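Local coordinates for protein trans-4-hydroxy-L-proline dehydratase (Clostridioides difficile 70-100-2010, PDB 6VXC) that dehydrates trans-4-hydroxy-L-proline to (S)-1-pyrroline-5-carboxylate by glycyl radical chemistry during anaerobic breakdown of hydroxyproline, at residues 596-599 with 600-604. Numbering follows the deposited sequence.
Sequences DMDT and LLKAL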
ATOM      1  N   ASP A 596     -19.778  37.276   7.614  1.00 17.88           N
ATOM      2  CA  ASP A 596     -18.531  37.443   8.346  1.00 18.12           C
ATOM      3  C   ASP A 596     -18.090  36.128   8.978  1.00 17.83           C
ATOM      4  O   ASP A 596     -18.793  35.122   8.925  1.00 19.81           O
ATOM      5  CB  ASP A 596     -18.646  38.569   9.395  1.00 17.49           C
ATOM      6  CG  ASP A 596     -19.718  38.323  10.462  1.00 19.89           C
ATOM      7  OD1 ASP A 596     -20.230  37.203  10.613  1.00 22.24           O
ATOM      8  OD2 ASP A 596     -20.050  39.297  11.176  1.00 25.69           O
ATOM      9  N   MET A 597     -16.886  36.150   9.556  1.00 17.28           N
ATOM     10  CA  MET A 597     -16.323  34.942  10.153  1.00 20.24           C
ATOM     11  C   MET A 597     -17.185  34.447  11.306  1.00 20.47           C
ATOM     12  O   MET A 597     -17.418  33.239  11.448  1.00 16.53           O
ATOM     13  CB  MET A 597     -14.898  35.205  10.629  1.00 18.67           C
ATOM     14  CG  MET A 597     -14.201  33.976  11.210  1.00 21.63           C
ATOM     15  SD  MET A 597     -13.823  32.688   9.990  1.00 26.39           S
ATOM     16  CE  MET A 597     -12.635  33.560   8.979  1.00 20.72           C
ATOM     17  N   ASP A 598     -17.676  35.369  12.138  1.00 17.42           N
ATOM     18  CA  ASP A 598     -18.499  34.967  13.273  1.00 17.45           C
ATOM     19  C   ASP A 598     -19.732  34.202  12.816  1.00 19.29           C
ATOM     20  O   ASP A 598     -20.086  33.173  13.399  1.00 18.51           O
ATOM     21  CB  ASP A 598     -18.915  36.188  14.082  1.00 20.57           C
ATOM     22  CG  ASP A 598     -19.797  35.824  15.232  1.00 21.51           C
ATOM     23  OD1 ASP A 598     -19.280  35.220  16.195  1.00 25.37           O
ATOM     24  OD2 ASP A 598     -21.005  36.114  15.160  1.00 28.10           O
ATOM     25  N   THR A 599     -20.372  34.664  11.746  1.00 16.29           N
ATOM     26  CA  THR A 599     -21.529  33.955  11.227  1.00 16.11           C
ATOM     27  C   THR A 599     -21.144  32.578  10.706  1.00 15.37           C
ATOM     28  O   THR A 599     -21.847  31.595  10.951  1.00 15.76           O
ATOM     29  CB  THR A 599     -22.186  34.777  10.116  1.00 18.81           C
ATOM     30  OG1 THR A 599     -22.572  36.056  10.626  1.00 21.33           O
ATOM     31  CG2 THR A 599     -23.408  34.064   9.579  1.00 18.23           C
ATOM     32  N   LEU A 600     -20.045  32.489   9.955  1.00 14.26           N
ATOM     33  CA  LEU A 600     -19.611  31.190   9.453  1.00 16.85           C
ATOM     34  C   LEU A 600     -19.362  30.219  10.596  1.00 14.90           C
ATOM     35  O   LEU A 600     -19.814  29.071  10.566  1.00 16.49           O
ATOM     36  CB  LEU A 600     -18.348  31.340   8.595  1.00 16.24           C
ATOM     37  CG  LEU A 600     -17.702  30.007   8.185  1.00 17.78           C
ATOM     38  CD1 LEU A 600     -18.630  29.177   7.278  1.00 14.99           C
ATOM     39  CD2 LEU A 600     -16.362  30.225   7.510  1.00 14.12           C
ATOM     40  N   LEU A 601     -18.675  30.678  11.638  1.00 16.22           N
ATOM     41  CA  LEU A 601     -18.365  29.785  12.744  1.00 15.95           C
ATOM     42  C   LEU A 601     -19.631  29.319  13.458  1.00 17.01           C
ATOM     43  O   LEU A 601     -19.701  28.172  13.911  1.00 17.81           O
ATOM     44  CB  LEU A 601     -17.402  30.474  13.707  1.00 17.52           C
ATOM     45  CG  LEU A 601     -16.047  30.812  13.069  1.00 24.03           C
ATOM     46  CD1 LEU A 601     -15.142  31.521  14.059  1.00 24.92           C
ATOM     47  CD2 LEU A 601     -15.357  29.570  12.533  1.00 21.88           C
ATOM     48  N   LYS A 602     -20.624  30.205  13.610  1.00 15.40           N
ATOM     49  CA  LYS A 602     -21.907  29.774  14.157  1.00 16.61           C
ATOM     50  C   LYS A 602     -22.560  28.731  13.264  1.00 14.54           C
ATOM     51  O   LYS A 602     -23.106  27.739  13.751  1.00 15.73           O
ATOM     52  CB  LYS A 602     -22.848  30.965  14.344  1.00 18.84           C
ATOM     53  CG  LYS A 602     -22.451  31.967  15.433  1.00 16.77           C
ATOM     54  CD  LYS A 602     -23.478  33.097  15.478  1.00 23.68           C
ATOM     55  CE  LYS A 602     -23.082  34.201  16.449  1.00 33.54           C
ATOM     56  NZ  LYS A 602     -22.815  33.690  17.814  1.00 37.02           N
ATOM     57  N   ALA A 603     -22.521  28.951  11.949  1.00 16.57           N
ATOM     58  CA  ALA A 603     -23.112  27.997  11.016  1.00 15.82           C
ATOM     59  C   ALA A 603     -22.449  26.627  11.139  1.00 16.57           C
ATOM     60  O   ALA A 603     -23.129  25.600  11.208  1.00 19.71           O
ATOM     61  CB  ALA A 603     -23.001  28.535   9.591  1.00 15.26           C
ATOM     62  N   LEU A 604     -21.118  26.595  11.184  1.00 15.15           N
ATOM     63  CA  LEU A 604     -20.420  25.321  11.320  1.00 17.27           C
ATOM     64  C   LEU A 604     -20.809  24.622  12.620  1.00 21.06           C
ATOM     65  O   LEU A 604     -21.103  23.421  12.631  1.00 20.33           O
ATOM     66  CB  LEU A 604     -18.903  25.542  11.245  1.00 15.15           C
ATOM     67  CG  LEU A 604     -18.356  26.169   9.953  1.00 16.04           C
ATOM     68  CD1 LEU A 604     -16.842  26.340  10.004  1.00 15.93           C
ATOM     69  CD2 LEU A 604     -18.779  25.373   8.710  1.00 12.03           C
TER
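D596 and L600 are joined by the first i to i+4 bond of a short helix, L600 N donating to D596 O at 3.1 Å in the carbonyl plane with an N-H...O angle of 166°. D596 is the N-cap residue, and its carboxylate caps the first turn. Its OD1 accepts T599 N at 2.8 Å, and the hydroxyl T599 OG1 donates to the same OD1 at 2.6 Å; the two donors come from opposite faces of the carboxylate plane, so one oxygen carries two bonds and the carboxylate is held over the helix start. T599 can supply both because its OG1 lies beside its own backbone N (chi1 -58°). Further along, L601 N to M597 O (2.9 Å), K602 N to D598 O and A603 N to T599 O continue the i to i+4 pattern of the helix. One turn apart on the outer side, D598 OD2 comes within 3.1 Å of K602 CE, whereas K602 NZ stays 4.0 Å from D598 OD2, beyond a salt bridge; D598 OD1 instead forms a salt bridge with R501. On the apolar side, M597 CG meets L601 CD1 at 3.9 Å, the two side chains crossing at a slant, and M597 SD is 4.3 Å from L600 CD2. M597 and L600 both pack on I585 of helix 575-591, the helix before 597-605 in the chain, while K602 and A603 touch Y611 in the loop leading to helix 612-620.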